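Local coordinates for VMB-1 (Vibrio alginolyticus, PDB 6JV4), which probably hydrolyses beta-lactam antibiotics to substituted beta-amino acids, as a zinc-dependent subclass B1 metallo-beta-lactamase, at residues Ile99-Thr104 / Val118-Ile123; Glu48-Asp53 / Ile75-Val80. All blocks are in the same frame, centred on the assembly; numbering follows the deposited sequence.

Contact 1 of 2, residues Ile99-Thr104 / Val118-Ile123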
ATOM      1  N   ILE A  99       6.757 -15.952   6.646  1.00 18.80           N
ATOM      2  CA  ILE A  99       6.922 -15.041   5.485  1.00 17.09           C
ATOM      3  C   ILE A  99       7.445 -13.726   6.065  1.00 16.34           C
ATOM      4  O   ILE A  99       6.805 -13.231   6.996  1.00 15.18           O
ATOM      5  CB  ILE A  99       5.586 -14.875   4.745  1.00 16.74           C
ATOM      6  CG1 ILE A  99       5.083 -16.195   4.176  1.00 16.32           C
ATOM      7  CG2 ILE A  99       5.696 -13.803   3.660  1.00 16.09           C
ATOM      8  CD1 ILE A  99       3.637 -16.154   3.758  1.00 16.18           C
ATOM      9  N   LYS A 100       8.604 -13.238   5.638  1.00 14.67           N
ATOM     10  CA  LYS A 100       9.201 -12.019   6.230  1.00 15.40           C
ATOM     11  C   LYS A 100       8.233 -10.851   5.983  1.00 12.22           C
ATOM     12  O   LYS A 100       7.656 -10.778   4.895  1.00 13.02           O
ATOM     13  CB  LYS A 100      10.553 -11.641   5.627  1.00 19.99           C
ATOM     14  CG  LYS A 100      11.653 -12.689   5.769  1.00 25.82           C
ATOM     15  CD  LYS A 100      13.054 -12.131   5.568  1.00 32.50           C
ATOM     16  CE  LYS A 100      14.123 -13.118   6.015  1.00 41.01           C
ATOM     17  NZ  LYS A 100      15.057 -12.483   6.974  1.00 48.52           N
ATOM     18  N   THR A 101       8.009 -10.070   7.014  1.00 11.23           N
ATOM     19  CA  THR A 101       7.189  -8.846   6.938  1.00 10.69           C
ATOM     20  C   THR A 101       8.086  -7.657   7.169  1.00 10.62           C
ATOM     21  O   THR A 101       8.865  -7.633   8.132  1.00 10.89           O
ATOM     22  CB  THR A 101       6.000  -8.907   7.892  1.00 10.94           C
ATOM     23  OG1 THR A 101       6.468  -9.169   9.220  1.00 11.59           O
ATOM     24  CG2 THR A 101       4.983  -9.946   7.488  1.00 12.65           C
ATOM     25  N   TYR A 102       7.906  -6.631   6.352  1.00 10.10           N
ATOM     26  CA  TYR A 102       8.715  -5.411   6.454  1.00  9.33           C
ATOM     27  C   TYR A 102       7.817  -4.225   6.757  1.00  9.12           C
ATOM     28  O   TYR A 102       6.749  -4.128   6.167  1.00 10.07           O
ATOM     29  CB  TYR A 102       9.407  -5.113   5.133  1.00 10.71           C
ATOM     30  CG  TYR A 102      10.583  -6.012   4.849  1.00 11.38           C
ATOM     31  CD1 TYR A 102      11.869  -5.616   5.186  1.00 13.71           C
ATOM     32  CD2 TYR A 102      10.390  -7.273   4.355  1.00 14.24           C
ATOM     33  CE1 TYR A 102      12.953  -6.456   4.969  1.00 15.60           C
ATOM     34  CE2 TYR A 102      11.461  -8.125   4.124  1.00 16.88           C
ATOM     35  CZ  TYR A 102      12.744  -7.698   4.412  1.00 16.79           C
ATOM     36  OH  TYR A 102      13.771  -8.545   4.148  1.00 21.37           O
ATOM     37  N   ALA A 103       8.241  -3.399   7.696  1.00  8.56           N
ATOM     38  CA  ALA A 103       7.535  -2.155   8.054  1.00  8.82           C
ATOM     39  C   ALA A 103       8.584  -1.168   8.500  1.00  9.33           C
ATOM     40  O   ALA A 103       9.620  -1.609   9.061  1.00  9.49           O
ATOM     41  CB  ALA A 103       6.489  -2.381   9.123  1.00  9.12           C
ATOM     42  N   THR A 104       8.313   0.120   8.355  1.00  7.64           N
ATOM     43  CA  THR A 104       9.241   1.116   8.891  1.00  7.72           C
ATOM     44  C   THR A 104       9.167   1.134  10.419  1.00  7.80           C
ATOM     45  O   THR A 104       8.198   0.639  11.042  1.00  8.03           O
ATOM     46  CB  THR A 104       9.023   2.533   8.359  1.00  8.10           C
ATOM     47  OG1 THR A 104       7.830   3.023   8.980  1.00  8.77           O
ATOM     48  CG2 THR A 104       8.925   2.612   6.853  1.00  8.13           C
ATOM     49  N   VAL A 118       4.261  -6.485  15.555  1.00 13.79           N
ATOM     50  CA  VAL A 118       5.180  -5.727  14.674  1.00 12.95           C
ATOM     51  C   VAL A 118       5.697  -6.650  13.589  1.00 11.82           C
ATOM     52  O   VAL A 118       5.615  -7.891  13.693  1.00 12.60           O
ATOM     53  CB  VAL A 118       6.305  -5.059  15.484  1.00 14.25           C
ATOM     54  CG1 VAL A 118       5.741  -4.045  16.460  1.00 14.46           C
ATOM     55  CG2 VAL A 118       7.235  -6.054  16.159  1.00 15.42           C
ATOM     56  N   SER A 119       6.226  -6.042  12.540  1.00 12.22           N
ATOM     57  CA  SER A 119       6.861  -6.760  11.409  1.00 11.66           C
ATOM     58  C   SER A 119       8.062  -7.553  11.923  1.00 12.33           C
ATOM     59  O   SER A 119       8.660  -7.208  12.983  1.00 13.32           O
ATOM     60  CB  SER A 119       7.256  -5.779  10.328  1.00 10.59           C
ATOM     61  OG  SER A 119       8.394  -5.023  10.712  1.00 10.76           O
ATOM     62  N   SER A 120       8.460  -8.552  11.152  1.00 12.18           N
ATOM     63  CA  SER A 120       9.674  -9.349  11.473  1.00 12.97           C
ATOM     64  C   SER A 120      10.929  -8.515  11.192  1.00 13.50           C
ATOM     65  O   SER A 120      11.972  -8.709  11.829  1.00 13.79           O
ATOM     66  CB  SER A 120       9.647 -10.650  10.731  1.00 13.44           C
ATOM     67  OG  SER A 120       9.772 -10.501   9.317  1.00 13.49           O
ATOM     68  N   ASP A 121      10.889  -7.678  10.159  1.00 12.37           N
ATOM     69  CA  ASP A 121      12.037  -6.946   9.621  1.00 13.63           C
ATOM     70  C   ASP A 121      11.688  -5.452   9.585  1.00 12.60           C
ATOM     71  O   ASP A 121      10.574  -5.132   9.155  1.00 12.21           O
ATOM     72  CB  ASP A 121      12.387  -7.474   8.232  1.00 13.86           C
ATOM     73  CG  ASP A 121      12.959  -8.885   8.351  1.00 17.93           C
ATOM     74  OD1 ASP A 121      12.197  -9.807   8.566  1.00 16.70           O
ATOM     75  OD2 ASP A 121      14.170  -8.984   8.386  1.00 19.13           O
ATOM     76  N   GLU A 122      12.563  -4.613  10.148  1.00 11.71           N
ATOM     77  CA  GLU A 122      12.247  -3.171  10.287  1.00 12.86           C
ATOM     78  C   GLU A 122      13.028  -2.376   9.257  1.00 13.93           C
ATOM     79  O   GLU A 122      14.283  -2.556   9.125  1.00 15.52           O
ATOM     80  CB  GLU A 122      12.531  -2.688  11.704  1.00 14.05           C
ATOM     81  CG  GLU A 122      12.062  -1.274  11.952  1.00 15.38           C
ATOM     82  CD  GLU A 122      11.868  -0.985  13.444  1.00 17.50           C
ATOM     83  OE1 GLU A 122      10.778  -1.235  13.989  1.00 15.89           O
ATOM     84  OE2 GLU A 122      12.849  -0.540  14.054  1.00 16.77           O
ATOM     85  N   ILE A 123      12.344  -1.497   8.549  1.00 10.98           N
ATOM     86  CA  ILE A 123      13.019  -0.559   7.631  1.00 10.58           C
ATOM     87  C   ILE A 123      13.444   0.651   8.447  1.00 11.58           C
ATOM     88  O   ILE A 123      12.568   1.304   9.047  1.00 11.58           O
ATOM     89  CB  ILE A 123      12.078  -0.201   6.483  1.00 10.06           C
ATOM     90  CG1 ILE A 123      11.748  -1.437   5.672  1.00 10.75           C
ATOM     91  CG2 ILE A 123      12.609   0.953   5.655  1.00 10.88           C
ATOM     92  CD1 ILE A 123      10.579  -1.222   4.696  1.00 11.35           C
TER
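Tyr-102 lays one face of its ring over the CB of Asp-121, a CH-pi contact offset toward the rim, with Asp-121 CB 3.5 Å from Tyr-102 CE1. The two residues pair in register, and in both CG stands anti to the carbonyl carbon (chi1 -75° and -69°), so the side chains run alongside each other. They belong to parallel strands of a beta-alpha-beta unit in which helix 105-113 carries the chain from strand 100-104 to the sheet-edge strand 121-123.

Before the strands pair regularly, Ser-120 binds the loop at 118-120 to Thr-101 twice. Thr-101 N donates to Ser-120 OG at 2.9 Å, and Ser-120 N answers by donating to Thr-101 OG1, an oxygen that also bonds Asn-95. Ser-120 OG in turn gives its hydrogen to the anti lone pair of Asp-121 OD1 at 2.6 Å, which helps fix the carboxylate beside the tyrosine. The other oxygen, Asp-121 OD2, makes a long salt bridge to Lys-100 NZ (3.9 Å).

Farther along, Ile-123 N donates to Ala-103 O at 2.8 Å, and Thr-104 caps helix 105-113 through a bond from Thr-107 N to its OG1. The carbonyl oxygen of Asp-121 is gripped twice: Ala-103 N reaches it at 3.3 Å nearly along the C=O axis, whereas Ser-119 OG donates from above the carbonyl plane at 2.7 Å.

Contact 2 of 2, residues Glu48-Asp53 / Ile75-Val80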
ATOM      1  N   GLU A  48      10.087 -16.027  -7.088  1.00 18.99           N
ATOM      2  CA  GLU A  48       9.722 -15.477  -5.764  1.00 19.33           C
ATOM      3  C   GLU A  48       8.615 -14.438  -5.965  1.00 17.54           C
ATOM      4  O   GLU A  48       8.626 -13.697  -6.945  1.00 19.90           O
ATOM      5  CB  GLU A  48      10.942 -14.891  -5.071  1.00 21.10           C
ATOM      6  CG  GLU A  48      12.056 -15.915  -4.899  1.00 25.15           C
ATOM      7  CD  GLU A  48      13.291 -15.340  -4.235  1.00 27.17           C
ATOM      8  OE1 GLU A  48      13.571 -14.135  -4.417  1.00 27.56           O
ATOM      9  OE2 GLU A  48      13.985 -16.121  -3.563  1.00 33.22           O
ATOM     10  N   ALA A  49       7.666 -14.423  -5.050  1.00 14.89           N
ATOM     11  CA  ALA A  49       6.592 -13.415  -5.055  1.00 13.76           C
ATOM     12  C   ALA A  49       6.664 -12.630  -3.760  1.00 13.82           C
ATOM     13  O   ALA A  49       7.110 -13.152  -2.708  1.00 13.67           O
ATOM     14  CB  ALA A  49       5.235 -14.066  -5.162  1.00 13.32           C
ATOM     15  N   HIS A  50       6.124 -11.416  -3.837  1.00 12.54           N
ATOM     16  CA  HIS A  50       6.178 -10.464  -2.720  1.00 12.39           C
ATOM     17  C   HIS A  50       4.861  -9.719  -2.658  1.00 10.98           C
ATOM     18  O   HIS A  50       4.324  -9.392  -3.725  1.00 11.85           O
ATOM     19  CB  HIS A  50       7.333  -9.511  -2.935  1.00 13.16           C
ATOM     20  CG  HIS A  50       8.649 -10.187  -3.108  1.00 13.81           C
ATOM     21  ND1 HIS A  50       9.500 -10.377  -2.047  1.00 14.46           N
ATOM     22  CD2 HIS A  50       9.280 -10.661  -4.205  1.00 15.50           C
ATOM     23  CE1 HIS A  50      10.619 -10.946  -2.497  1.00 16.15           C
ATOM     24  NE2 HIS A  50      10.509 -11.115  -3.800  1.00 15.16           N
ATOM     25  N   MET A  51       4.340  -9.507  -1.467  1.00 10.54           N
ATOM     26  CA  MET A  51       3.105  -8.700  -1.292  1.00 11.15           C
ATOM     27  C   MET A  51       3.459  -7.267  -0.938  1.00 10.02           C
ATOM     28  O   MET A  51       4.359  -7.041  -0.086  1.00 10.05           O
ATOM     29  CB  MET A  51       2.210  -9.260  -0.182  1.00 12.48           C
ATOM     30  CG  MET A  51       1.658 -10.563  -0.488  1.00 15.04           C
ATOM     31  SD  MET A  51       0.505 -10.976   0.893  1.00 17.85           S
ATOM     32  CE  MET A  51       0.470 -12.740   0.619  1.00 19.28           C
ATOM     33  N   ILE A  52       2.697  -6.325  -1.482  1.00  9.55           N
ATOM     34  CA  ILE A  52       2.657  -4.922  -1.047  1.00  9.25           C
ATOM     35  C   ILE A  52       1.252  -4.716  -0.472  1.00  8.98           C
ATOM     36  O   ILE A  52       0.314  -4.744  -1.268  1.00  8.10           O
ATOM     37  CB  ILE A  52       3.006  -3.964  -2.201  1.00  9.44           C
ATOM     38  CG1 ILE A  52       4.427  -4.237  -2.729  1.00 10.28           C
ATOM     39  CG2 ILE A  52       2.827  -2.531  -1.735  1.00 10.06           C
ATOM     40  CD1 ILE A  52       4.737  -3.430  -3.952  1.00 11.41           C
ATOM     41  N   ASP A  53       1.172  -4.644   0.852  1.00  8.63           N
ATOM     42  CA  ASP A  53      -0.071  -4.679   1.656  1.00  9.33           C
ATOM     43  C   ASP A  53      -0.645  -6.108   1.621  1.00 10.26           C
ATOM     44  O   ASP A  53      -0.475  -6.842   0.642  1.00 10.63           O
ATOM     45  CB  ASP A  53      -1.074  -3.601   1.271  1.00  8.95           C
ATOM     46  CG  ASP A  53      -0.674  -2.176   1.656  1.00  9.66           C
ATOM     47  OD1 ASP A  53       0.442  -1.977   2.274  1.00  9.93           O
ATOM     48  OD2 ASP A  53      -1.557  -1.279   1.475  1.00 11.06           O
ATOM     49  N   ILE A  75       6.156 -17.441  -1.791  1.00 21.07           N
ATOM     50  CA  ILE A  75       5.881 -16.119  -1.172  1.00 20.65           C
ATOM     51  C   ILE A  75       7.020 -15.827  -0.191  1.00 20.05           C
ATOM     52  O   ILE A  75       7.086 -16.460   0.882  1.00 20.73           O
ATOM     53  CB  ILE A  75       4.453 -16.097  -0.591  1.00 23.25           C
ATOM     54  CG1 ILE A  75       4.239 -14.826   0.239  1.00 24.10           C
ATOM     55  CG2 ILE A  75       4.126 -17.360   0.218  1.00 27.64           C
ATOM     56  CD1 ILE A  75       4.221 -13.573  -0.566  1.00 26.56           C
ATOM     57  N   LYS A  76       7.896 -14.899  -0.557  1.00 18.01           N
ATOM     58  CA  LYS A  76       9.175 -14.584   0.124  1.00 18.65           C
ATOM     59  C   LYS A  76       8.982 -13.514   1.195  1.00 18.25           C
ATOM     60  O   LYS A  76       9.586 -13.607   2.289  1.00 17.03           O
ATOM     61  CB  LYS A  76      10.244 -14.081  -0.854  1.00 23.94           C
ATOM     62  CG  LYS A  76      11.069 -15.194  -1.475  1.00 30.89           C
ATOM     63  CD  LYS A  76      11.892 -15.961  -0.446  1.00 36.20           C
ATOM     64  CE  LYS A  76      12.624 -17.141  -1.043  1.00 41.26           C
ATOM     65  NZ  LYS A  76      13.448 -17.828  -0.020  1.00 45.38           N
ATOM     66  N   SER A  77       8.249 -12.459   0.882  1.00 15.18           N
ATOM     67  CA  SER A  77       8.157 -11.366   1.869  1.00 13.32           C
ATOM     68  C   SER A  77       6.964 -10.492   1.534  1.00 13.42           C
ATOM     69  O   SER A  77       6.436 -10.607   0.455  1.00 12.33           O
ATOM     70  CB  SER A  77       9.427 -10.565   1.922  1.00 13.42           C
ATOM     71  OG  SER A  77       9.580  -9.773   0.737  1.00 13.80           O
ATOM     72  N   ALA A  78       6.581  -9.659   2.493  1.00 11.49           N
ATOM     73  CA  ALA A  78       5.544  -8.636   2.304  1.00 10.32           C
ATOM     74  C   ALA A  78       6.060  -7.350   2.921  1.00  9.63           C
ATOM     75  O   ALA A  78       6.762  -7.393   3.967  1.00  9.95           O
ATOM     76  CB  ALA A  78       4.262  -9.060   2.941  1.00 10.20           C
ATOM     77  N   VAL A  79       5.656  -6.220   2.349  1.00  9.79           N
ATOM     78  CA  VAL A  79       5.863  -4.896   2.964  1.00  9.54           C
ATOM     79  C   VAL A  79       4.485  -4.288   3.207  1.00  8.64           C
ATOM     80  O   VAL A  79       3.564  -4.474   2.369  1.00  9.92           O
ATOM     81  CB  VAL A  79       6.738  -3.959   2.112  1.00  9.65           C
ATOM     82  CG1 VAL A  79       6.126  -3.661   0.747  1.00 10.24           C
ATOM     83  CG2 VAL A  79       7.061  -2.669   2.849  1.00 10.79           C
ATOM     84  N   VAL A  80       4.301  -3.662   4.355  1.00  8.95           N
ATOM     85  CA  VAL A  80       3.009  -3.007   4.695  1.00  9.07           C
ATOM     86  C   VAL A  80       3.226  -1.502   4.656  1.00  8.47           C
ATOM     87  O   VAL A  80       4.293  -1.033   5.118  1.00  9.45           O
ATOM     88  CB  VAL A  80       2.439  -3.488   6.046  1.00 10.52           C
ATOM     89  CG1 VAL A  80       2.279  -4.999   6.048  1.00 11.15           C
ATOM     90  CG2 VAL A  80       3.239  -3.029   7.225  1.00 12.88           C
TER
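Strands 48-52 and 75-79 run parallel, their axes 4.7 Å apart and inclined by 17°, with backbone hydrogen bonds passing from Lys-76 N to Ala-49 O, Met-51 N to Ser-77 O, Val-79 N to Met-51 O and Asp-53 N to Val-79 O. The last of these, 2.8 Å between Asp-53 N and Val-79 O, is almost straight and extends the pairing to the turn where the first strand ends. Lys-76 is an extra residue between the Ala-49/Ile-75 and Met-51/Ala-78 pairs: Ala-49 O takes Lys-76 N, and Ser-77 N, though buried, is left without a hydrogen-bond partner.

On one face of the sheet His-50 presents a ring edge to Ser-77: ND1 and OG lie 2.8 Å apart in the plane of the imidazole, a hydrogen bond in which either atom may be the donor. The CB of Lys-76 packs 3.6 Å from His-50 CE1. Beyond it the lysine bends at chi2 and crosses Glu-48 obliquely, so that Lys-76 CE comes to 3.0 Å from Glu-48 OE2, while NZ and OE2 form a long salt bridge. Ile-52 and Val-79 continue this face side by side, CG1 against CG1.

The other face is apolar. Met-51 CB meets Ala-78 CB at 3.7 Å, and its extended chain passes obliquely across Ile-75, whose CD1 touches both CG and CE. Leu-64 and Ile-65 of helix 58-70 cover the methionine.

At the C-terminal ends, the CB of Asp-53 points away from the other strand, but Asp-53 OD1 comes back to 3.7 Å from Val-80 CA and hydrogen-bonds Thr-81 OG1, next to the zinc ligand His-82. The strand-helix-strand crossover through helix 58-70, opening at its strand ends onto the zinc site, is characteristic of the metallo-beta-lactamase fold.

The two contacts illustrate how successive beta-alpha-beta units build one sheet. Contact 2 precedes contact 1 along the chain; their centres lie 10 Å apart, joined where strands 74-79 and 100-104 are neighbours: Tyr-102 N and Lys-100 O make probable hydrogen bonds to Ala-78 O and Ala-78 N. Contact 2 is buried and relies on backbone pairing, interrupted at Lys-76, and on apolar packing, with the Glu-48/Lys-76 pair at its start, a histidine-serine bond within and Asp-53 at its zinc end. Contact 1, at the sheet edge and partly buried, leans more on hydroxyl and carboxylate groups. Its Thr-104 side chain is about 13 Å from a zinc ion, against about 7 Å for that of Asp-53.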